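Local atomic coordinates of malate dehydrogenase (PDB entry 6UM4), a protein that probably catalyses the reversible oxidation of malate to oxaloacetate, using a nicotinamide adenine dinucleotide cofactor. Residues Val354-Gly362 with Gly369-Gln377; Trp277-Asp287 with Phe395-Glu406. One frame throughout, in Å; residues are numbered along the deposited sequence.

Interaction 1 of 2, residues Val354-Gly362 with Gly369-Gln377; sequences VSMAIPSRG and GIWCSMPVQ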
loop_
_atom_site.group_PDB
_atom_site.type_symbol
_atom_site.label_atom_id
_atom_site.label_comp_id
_atom_site.label_asym_id
_atom_site.label_seq_id
_atom_site.Cartn_x
_atom_site.Cartn_y
_atom_site.Cartn_z
ATOM N N VAL A 354 21.610 -6.509 -2.019
ATOM C CA VAL A 354 20.756 -5.650 -1.220
ATOM C C VAL A 354 21.510 -5.343 0.062
ATOM O O VAL A 354 22.513 -5.985 0.392
ATOM C CB VAL A 354 19.366 -6.281 -0.938
ATOM C CG1 VAL A 354 18.638 -6.527 -2.246
ATOM C CG2 VAL A 354 19.497 -7.582 -0.138
ATOM N N SER A 355 21.066 -4.288 0.738
ATOM C CA SER A 355 21.623 -3.897 2.025
ATOM C C SER A 355 20.711 -4.380 3.142
ATOM O O SER A 355 19.490 -4.236 3.059
ATOM C CB SER A 355 21.812 -2.383 2.122
ATOM O OG SER A 355 22.718 -1.895 1.140
ATOM N N MET A 356 21.322 -4.962 4.168
ATOM C CA MET A 356 20.704 -5.359 5.423
ATOM C C MET A 356 21.700 -5.061 6.533
ATOM O O MET A 356 22.903 -5.250 6.340
ATOM C CB MET A 356 20.364 -6.862 5.440
ATOM C CG MET A 356 19.343 -7.306 4.357
ATOM S SD MET A 356 19.189 -9.115 4.250
ATOM C CE MET A 356 18.134 -9.470 5.662
ATOM N N ALA A 357 21.208 -4.577 7.679
ATOM C CA ALA A 357 22.015 -4.432 8.893
ATOM C C ALA A 357 22.004 -5.754 9.652
ATOM O O ALA A 357 20.963 -6.163 10.181
ATOM C CB ALA A 357 21.481 -3.304 9.772
ATOM N N ILE A 358 23.160 -6.403 9.741
ATOM C CA ILE A 358 23.224 -7.795 10.189
ATOM C C ILE A 358 24.249 -7.900 11.317
ATOM O O ILE A 358 25.098 -7.008 11.484
ATOM C CB ILE A 358 23.574 -8.740 9.016
ATOM C CG1 ILE A 358 25.046 -8.551 8.618
ATOM C CG2 ILE A 358 22.695 -8.431 7.789
ATOM C CD1 ILE A 358 25.497 -9.412 7.460
ATOM N N PRO A 359 24.189 -8.963 12.130
ATOM C CA PRO A 359 25.235 -9.147 13.148
ATOM C C PRO A 359 26.597 -9.297 12.494
ATOM O O PRO A 359 26.791 -10.113 11.586
ATOM C CB PRO A 359 24.817 -10.432 13.885
ATOM C CG PRO A 359 23.912 -11.144 12.927
ATOM C CD PRO A 359 23.173 -10.027 12.202
ATOM N N SER A 360 27.548 -8.511 12.970
ATOM C CA SER A 360 28.904 -8.616 12.456
ATOM C C SER A 360 29.579 -9.881 12.981
ATOM O O SER A 360 29.691 -10.089 14.198
ATOM C CB SER A 360 29.708 -7.385 12.848
ATOM O OG SER A 360 31.065 -7.568 12.519
ATOM N N ARG A 361 30.010 -10.739 12.059
ATOM C CA ARG A 361 30.967 -11.799 12.341
ATOM C C ARG A 361 32.376 -11.417 11.887
ATOM O O ARG A 361 33.184 -12.289 11.551
ATOM C CB ARG A 361 30.522 -13.105 11.683
ATOM C CG ARG A 361 29.089 -13.560 12.029
ATOM C CD ARG A 361 28.966 -13.988 13.500
ATOM N NE ARG A 361 27.650 -14.555 13.824
ATOM C CZ ARG A 361 27.325 -15.108 14.993
ATOM N NH1 ARG A 361 28.255 -15.338 15.908
ATOM N NH2 ARG A 361 26.100 -15.579 15.189
ATOM N N GLY A 362 32.683 -10.123 11.849
ATOM C CA GLY A 362 33.993 -9.664 11.423
ATOM C C GLY A 362 34.195 -9.523 9.935
ATOM O O GLY A 362 35.332 -9.331 9.506
ATOM N N GLY A 369 29.854 -8.003 17.452
ATOM C CA GLY A 369 28.928 -7.578 18.478
ATOM C C GLY A 369 28.080 -6.367 18.123
ATOM O O GLY A 369 27.223 -5.977 18.927
ATOM N N ILE A 370 28.294 -5.746 16.968
ATOM C CA ILE A 370 27.410 -4.684 16.503
ATOM C C ILE A 370 26.657 -5.209 15.298
ATOM O O ILE A 370 27.112 -6.128 14.599
ATOM C CB ILE A 370 28.138 -3.375 16.121
ATOM C CG1 ILE A 370 29.228 -3.661 15.097
ATOM C CG2 ILE A 370 28.684 -2.663 17.346
ATOM C CD1 ILE A 370 29.742 -2.405 14.431
ATOM N N TRP A 371 25.498 -4.603 15.048
ATOM C CA TRP A 371 24.764 -4.832 13.817
ATOM C C TRP A 371 25.177 -3.757 12.821
ATOM O O TRP A 371 25.185 -2.564 13.143
ATOM C CB TRP A 371 23.254 -4.804 14.052
ATOM C CG TRP A 371 22.612 -6.164 14.220
ATOM C CD1 TRP A 371 21.620 -6.703 13.451
ATOM C CD2 TRP A 371 22.921 -7.148 15.220
ATOM N NE1 TRP A 371 21.303 -7.955 13.903
ATOM C CE2 TRP A 371 22.069 -8.249 14.996
ATOM C CE3 TRP A 371 23.817 -7.191 16.285
ATOM C CZ2 TRP A 371 22.092 -9.405 15.803
ATOM C CZ3 TRP A 371 23.854 -8.344 17.088
ATOM C CH2 TRP A 371 22.996 -9.431 16.833
ATOM N N CYS A 372 25.549 -4.185 11.629
ATOM C CA CYS A 372 26.157 -3.284 10.673
ATOM C C CYS A 372 25.664 -3.645 9.295
ATOM O O CYS A 372 25.715 -4.817 8.919
ATOM C CB CYS A 372 27.676 -3.396 10.744
ATOM S SG CYS A 372 28.545 -2.340 9.593
ATOM N N SER A 373 25.222 -2.635 8.548
ATOM C CA SER A 373 24.742 -2.838 7.189
ATOM C C SER A 373 25.905 -3.190 6.274
ATOM O O SER A 373 27.008 -2.633 6.389
ATOM C CB SER A 373 24.027 -1.575 6.697
ATOM O OG SER A 373 23.369 -1.751 5.448
ATOM N N MET A 374 25.683 -4.171 5.406
ATOM C CA MET A 374 26.707 -4.642 4.484
ATOM C C MET A 374 26.031 -5.044 3.184
ATOM O O MET A 374 24.853 -5.410 3.185
ATOM C CB MET A 374 27.474 -5.849 5.051
ATOM C CG MET A 374 28.076 -5.662 6.421
ATOM S SD MET A 374 28.986 -7.124 6.999
ATOM C CE MET A 374 28.893 -6.788 8.762
ATOM N N PRO A 375 26.763 -5.052 2.071
ATOM C CA PRO A 375 26.228 -5.680 0.849
ATOM C C PRO A 375 26.037 -7.169 1.073
ATOM O O PRO A 375 26.976 -7.879 1.449
ATOM C CB PRO A 375 27.321 -5.422 -0.195
ATOM C CG PRO A 375 28.595 -5.170 0.631
ATOM C CD PRO A 375 28.092 -4.448 1.857
ATOM N N VAL A 376 24.808 -7.642 0.860
ATOM C CA VAL A 376 24.506 -9.062 0.987
ATOM C C VAL A 376 23.728 -9.545 -0.226
ATOM O O VAL A 376 23.087 -8.769 -0.944
ATOM C CB VAL A 376 23.712 -9.399 2.260
ATOM C CG1 VAL A 376 24.404 -8.835 3.492
ATOM C CG2 VAL A 376 22.246 -8.932 2.121
ATOM N N GLN A 377 23.811 -10.852 -0.453
ATOM C CA GLN A 377 22.939 -11.561 -1.369
ATOM C C GLN A 377 21.961 -12.383 -0.547
ATOM O O GLN A 377 22.382 -13.184 0.300
ATOM C CB GLN A 377 23.722 -12.483 -2.299
ATOM C CG GLN A 377 22.803 -13.214 -3.259
ATOM C CD GLN A 377 23.540 -13.767 -4.443
ATOM O OE1 GLN A 377 24.609 -13.275 -4.804
ATOM N NE2 GLN A 377 22.964 -14.783 -5.077
#
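An antiparallel beta hairpin in the alpha/beta C-terminal domain pairs strand 354-359 with strand 371-377, from V354-V376 to P359-W371. V354 N and V376 O, 2.9 Å apart, and V376 N and V354 O, also 2.9 Å, form two nearly straight bonds. I358 N meets C372 O at 3.1 Å from well above the carbonyl plane, while A357 CA and S373 CA draw to 3.6 Å. Past the strand end, S360 N reaches I370 O at 2.9 Å. P359 lays its ring across one face of the W371 indole, with CB 3.6 Å from the centroid of the six-membered ring in a CH-pi contact. W371 NE1 donates to I245 O, tying the N-H edge of the indole to a residue outside the hairpin. On the other face of the hairpin, M356 SD packs on V376 CG2 at 3.7 Å. I358 has CG1 set between the backbone N and the carbonyl carbon (chi1 72°) and an extended chain beyond, placing CD1 4.2 Å from M374 SD. On the side of P359 and W371, S355 OG bonds to I276 N and S373 OG to I276 O. One face is thus held by apolar contacts, the other bonded to neighbouring backbone.

Interaction 2 of 2, residues Trp277-Asp287 with Phe395-Glu406; sequences WGNHSATQYPD and FSADRINASVKE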
loop_
_atom_site.group_PDB
_atom_site.type_symbol
_atom_site.label_atom_id
_atom_site.label_comp_id
_atom_site.label_asym_id
_atom_site.label_seq_id
_atom_site.Cartn_x
_atom_site.Cartn_y
_atom_site.Cartn_z
ATOM N N TRP A 277 26.622 0.766 3.845
ATOM C CA TRP A 277 27.399 0.239 4.968
ATOM C C TRP A 277 27.073 1.003 6.247
ATOM O O TRP A 277 26.855 2.215 6.228
ATOM C CB TRP A 277 28.911 0.351 4.733
ATOM C CG TRP A 277 29.475 -0.370 3.539
ATOM C CD1 TRP A 277 29.487 0.074 2.247
ATOM C CD2 TRP A 277 30.187 -1.615 3.538
ATOM N NE1 TRP A 277 30.093 -0.847 1.433
ATOM C CE2 TRP A 277 30.552 -1.885 2.204
ATOM C CE3 TRP A 277 30.531 -2.536 4.530
ATOM C CZ2 TRP A 277 31.247 -3.033 1.840
ATOM C CZ3 TRP A 277 31.211 -3.671 4.167
ATOM C CH2 TRP A 277 31.563 -3.913 2.830
ATOM N N GLY A 278 27.085 0.295 7.375
ATOM C CA GLY A 278 27.085 0.980 8.660
ATOM C C GLY A 278 25.749 1.087 9.381
ATOM O O GLY A 278 24.928 0.168 9.348
ATOM N N ASN A 279 25.536 2.218 10.043
ATOM C CA ASN A 279 24.376 2.470 10.880
ATOM C C ASN A 279 23.227 3.027 10.041
ATOM O O ASN A 279 23.442 3.800 9.100
ATOM C CB ASN A 279 24.782 3.478 11.962
ATOM C CG ASN A 279 23.865 3.482 13.141
ATOM O OD1 ASN A 279 22.978 2.657 13.236
ATOM N ND2 ASN A 279 24.081 4.418 14.064
ATOM N N HIS A 280 21.992 2.671 10.408
ATOM C CA HIS A 280 20.822 3.320 9.794
ATOM C C HIS A 280 20.719 4.725 10.392
ATOM O O HIS A 280 19.936 5.004 11.304
ATOM C CB HIS A 280 19.556 2.493 10.032
ATOM C CG HIS A 280 18.300 3.138 9.537
ATOM N ND1 HIS A 280 18.134 3.553 8.233
ATOM C CD2 HIS A 280 17.143 3.438 10.177
ATOM C CE1 HIS A 280 16.929 4.082 8.090
ATOM N NE2 HIS A 280 16.307 4.023 9.256
ATOM N N SER A 281 21.540 5.635 9.865
ATOM C CA SER A 281 21.650 6.972 10.431
ATOM C C SER A 281 22.398 7.842 9.435
ATOM O O SER A 281 22.787 7.391 8.353
ATOM C CB SER A 281 22.378 6.949 11.770
ATOM O OG SER A 281 23.768 6.817 11.537
ATOM N N ALA A 282 22.631 9.088 9.829
ATOM C CA ALA A 282 23.341 10.003 8.945
ATOM C C ALA A 282 24.815 9.647 8.765
ATOM O O ALA A 282 25.455 10.230 7.889
ATOM C CB ALA A 282 23.220 11.438 9.457
ATOM N N THR A 283 25.372 8.716 9.550
ATOM C CA THR A 283 26.747 8.285 9.324
ATOM C C THR A 283 26.842 7.126 8.346
ATOM O O THR A 283 27.946 6.625 8.095
ATOM C CB THR A 283 27.422 7.861 10.635
ATOM O OG1 THR A 283 26.938 6.570 11.030
ATOM C CG2 THR A 283 27.161 8.884 11.733
ATOM N N GLN A 284 25.719 6.683 7.802
ATOM C CA GLN A 284 25.741 5.589 6.851
ATOM C C GLN A 284 26.676 5.921 5.701
ATOM O O GLN A 284 26.933 7.088 5.385
ATOM C CB GLN A 284 24.335 5.337 6.314
ATOM C CG GLN A 284 23.858 6.455 5.419
ATOM C CD GLN A 284 22.426 6.277 4.993
ATOM O OE1 GLN A 284 22.156 5.665 3.958
ATOM N NE2 GLN A 284 21.499 6.866 5.749
ATOM N N TYR A 285 27.207 4.881 5.080
ATOM C CA TYR A 285 28.040 5.083 3.910
ATOM C C TYR A 285 27.373 4.462 2.703
ATOM O O TYR A 285 27.441 3.239 2.517
ATOM C CB TYR A 285 29.444 4.504 4.113
ATOM C CG TYR A 285 30.270 4.589 2.861
ATOM C CD1 TYR A 285 30.307 5.765 2.100
ATOM C CD2 TYR A 285 30.974 3.496 2.407
ATOM C CE1 TYR A 285 31.041 5.833 0.945
ATOM C CE2 TYR A 285 31.716 3.563 1.250
ATOM C CZ TYR A 285 31.744 4.729 0.527
ATOM O OH TYR A 285 32.492 4.774 -0.618
ATOM N N PRO A 286 26.696 5.250 1.868
ATOM C CA PRO A 286 26.197 4.731 0.589
ATOM C C PRO A 286 27.369 4.534 -0.362
ATOM O O PRO A 286 28.077 5.487 -0.693
ATOM C CB PRO A 286 25.250 5.838 0.101
ATOM C CG PRO A 286 25.121 6.823 1.266
ATOM C CD PRO A 286 26.389 6.677 2.039
ATOM N N ASP A 287 27.574 3.301 -0.809
ATOM C CA ASP A 287 28.828 2.911 -1.442
ATOM C C ASP A 287 28.582 2.669 -2.925
ATOM O O ASP A 287 27.899 1.706 -3.294
ATOM C CB ASP A 287 29.400 1.668 -0.755
ATOM C CG ASP A 287 30.797 1.297 -1.257
ATOM O OD1 ASP A 287 31.368 2.038 -2.086
ATOM O OD2 ASP A 287 31.331 0.268 -0.793
ATOM N N PHE A 395 39.001 5.771 0.903
ATOM C CA PHE A 395 37.824 6.607 1.097
ATOM C C PHE A 395 36.685 5.797 1.690
ATOM O O PHE A 395 36.009 6.250 2.622
ATOM C CB PHE A 395 37.367 7.231 -0.213
ATOM C CG PHE A 395 36.090 7.998 -0.083
ATOM C CD1 PHE A 395 36.042 9.156 0.684
ATOM C CD2 PHE A 395 34.927 7.553 -0.693
ATOM C CE1 PHE A 395 34.868 9.878 0.819
ATOM C CE2 PHE A 395 33.753 8.272 -0.566
ATOM C CZ PHE A 395 33.715 9.429 0.199
ATOM N N SER A 396 36.473 4.588 1.172
ATOM C CA SER A 396 35.447 3.717 1.737
ATOM C C SER A 396 35.788 3.321 3.170
ATOM O O SER A 396 34.908 3.303 4.037
ATOM C CB SER A 396 35.261 2.473 0.872
ATOM O OG SER A 396 34.704 2.803 -0.377
ATOM N N ALA A 397 37.045 2.945 3.430
ATOM C CA ALA A 397 37.397 2.503 4.779
ATOM C C ALA A 397 37.153 3.604 5.800
ATOM O O ALA A 397 36.662 3.340 6.903
ATOM C CB ALA A 397 38.855 2.039 4.834
ATOM N N ASP A 398 37.497 4.843 5.447
ATOM C CA ASP A 398 37.265 5.972 6.342
ATOM C C ASP A 398 35.793 6.105 6.685
ATOM O O ASP A 398 35.426 6.331 7.844
ATOM C CB ASP A 398 37.744 7.270 5.696
ATOM C CG ASP A 398 39.253 7.394 5.640
ATOM O OD1 ASP A 398 39.995 6.550 6.208
ATOM O OD2 ASP A 398 39.691 8.363 4.992
ATOM N N ARG A 399 34.937 6.032 5.672
ATOM C CA ARG A 399 33.519 6.274 5.896
ATOM C C ARG A 399 32.918 5.158 6.743
ATOM O O ARG A 399 32.239 5.424 7.743
ATOM C CB ARG A 399 32.786 6.415 4.556
ATOM C CG ARG A 399 33.113 7.689 3.791
ATOM C CD ARG A 399 32.866 8.893 4.677
ATOM N NE ARG A 399 32.982 10.157 3.970
ATOM C CZ ARG A 399 31.960 10.787 3.393
ATOM N NH1 ARG A 399 30.740 10.260 3.431
ATOM N NH2 ARG A 399 32.164 11.948 2.781
ATOM N N ILE A 400 33.188 3.903 6.364
ATOM C CA ILE A 400 32.742 2.757 7.151
ATOM C C ILE A 400 33.204 2.890 8.597
ATOM O O ILE A 400 32.422 2.676 9.530
ATOM C CB ILE A 400 33.244 1.446 6.520
ATOM C CG1 ILE A 400 32.651 1.224 5.137
ATOM C CG2 ILE A 400 32.879 0.271 7.386
ATOM C CD1 ILE A 400 33.284 0.052 4.431
ATOM N N ASN A 401 34.468 3.294 8.810
ATOM C CA ASN A 401 34.975 3.427 10.175
ATOM C C ASN A 401 34.193 4.469 10.963
ATOM O O ASN A 401 33.999 4.317 12.174
ATOM C CB ASN A 401 36.473 3.780 10.161
ATOM C CG ASN A 401 37.367 2.551 10.251
ATOM O OD1 ASN A 401 37.100 1.626 11.023
ATOM N ND2 ASN A 401 38.399 2.508 9.416
ATOM N N ALA A 402 33.786 5.562 10.313
ATOM C CA ALA A 402 32.997 6.582 11.000
ATOM C C ALA A 402 31.664 6.019 11.483
ATOM O O ALA A 402 31.179 6.374 12.564
ATOM C CB ALA A 402 32.764 7.780 10.074
ATOM N N SER A 403 31.041 5.165 10.682
ATOM C CA SER A 403 29.747 4.643 11.091
ATOM C C SER A 403 29.931 3.555 12.147
ATOM O O SER A 403 29.154 3.472 13.104
ATOM C CB SER A 403 28.984 4.134 9.870
ATOM O OG SER A 403 27.568 4.325 10.009
ATOM N N VAL A 404 30.973 2.733 12.001
ATOM C CA VAL A 404 31.294 1.754 13.039
ATOM C C VAL A 404 31.528 2.452 14.372
ATOM O O VAL A 404 30.998 2.040 15.411
ATOM C CB VAL A 404 32.506 0.916 12.602
ATOM C CG1 VAL A 404 33.116 0.185 13.792
ATOM C CG2 VAL A 404 32.068 -0.074 11.531
ATOM N N LYS A 405 32.253 3.570 14.345
ATOM C CA LYS A 405 32.470 4.350 15.555
ATOM C C LYS A 405 31.147 4.752 16.196
ATOM O O LYS A 405 31.003 4.709 17.420
ATOM C CB LYS A 405 33.315 5.575 15.224
ATOM C CG LYS A 405 33.744 6.410 16.412
ATOM C CD LYS A 405 34.674 7.534 15.944
ATOM C CE LYS A 405 35.226 8.321 17.119
ATOM N NZ LYS A 405 34.146 9.051 17.830
ATOM N N GLU A 406 30.175 5.171 15.391
ATOM C CA GLU A 406 28.896 5.555 15.965
ATOM C C GLU A 406 28.171 4.353 16.543
ATOM O O GLU A 406 27.578 4.436 17.622
ATOM C CB GLU A 406 28.027 6.223 14.911
ATOM C CG GLU A 406 26.732 6.706 15.473
ATOM C CD GLU A 406 25.864 7.316 14.410
ATOM O OE1 GLU A 406 25.589 6.637 13.394
ATOM O OE2 GLU A 406 25.481 8.485 14.596
HETATM O O HOH W 1 30.310 7.542 7.157
HETATM O O HOH W 2 29.505 8.247 4.497
HETATM O O HOH W 3 33.869 0.123 -1.043
#
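E406 runs extended toward the turn formed by S281-Q284 (chi1 -177°, chi2 -178°), carrying OE1 among three donors. E406 OE1 takes S281 OG at 2.6 Å on its syn lone pair; T283 OG1 at 2.7 Å and N279 ND2 at 2.8 Å both meet OE1 from out of the carboxylate plane. N279 ND2 also bonds to E410. One helical turn back, S403 OG accepts from N279 N at 2.9 Å, an almost straight bond, and its own proton lies within reach of T283 OG1 and, weakly, T283 O. The contact seats helix 394-414 of the C-terminal domain against the loop joining strands 271-277 and 285-287, which also carries H280, bonded to D252 in a manner consistent with the His-Asp pair of malate dehydrogenases. Y285 swings its ring to the helix with CG anti to N (chi1 174°). R399 CB sits over one ring face, 3.5 Å from Y285 CG, and D287 CA lies over the opposite face. The hydroxyl continues to S396, with Y285 OH and S396 OG 3.0 Å apart and either able to donate. I400 CD1 rests over the W277 indole, 3.6 Å from W277 CD2. A water bridges T283 O and R399 O.

Both interactions lie in the alpha/beta C-terminal domain, after the parallel Rossmann sheet. Following the chain, residues 277-287 come first, leaving strand 271-277, turning, and entering strand 285-287. Helices 305-317, 319-327 and 332-348 then precede the hairpin, where interaction 1 closes a short loop of six residues. Helix 394-414 follows, and its pairing with 277-287 closes a loop of 107 residues, so interaction 1 is nested inside interaction 2. The two also meet directly: S373 N and G278 O, 2.9 Å apart, probably form a hydrogen bond, and P375 CD packs on W277 CZ2 at 3.5 Å. Together they join the hairpin, the connection between antiparallel strands 271-277 and 285-287, and helix 394-414.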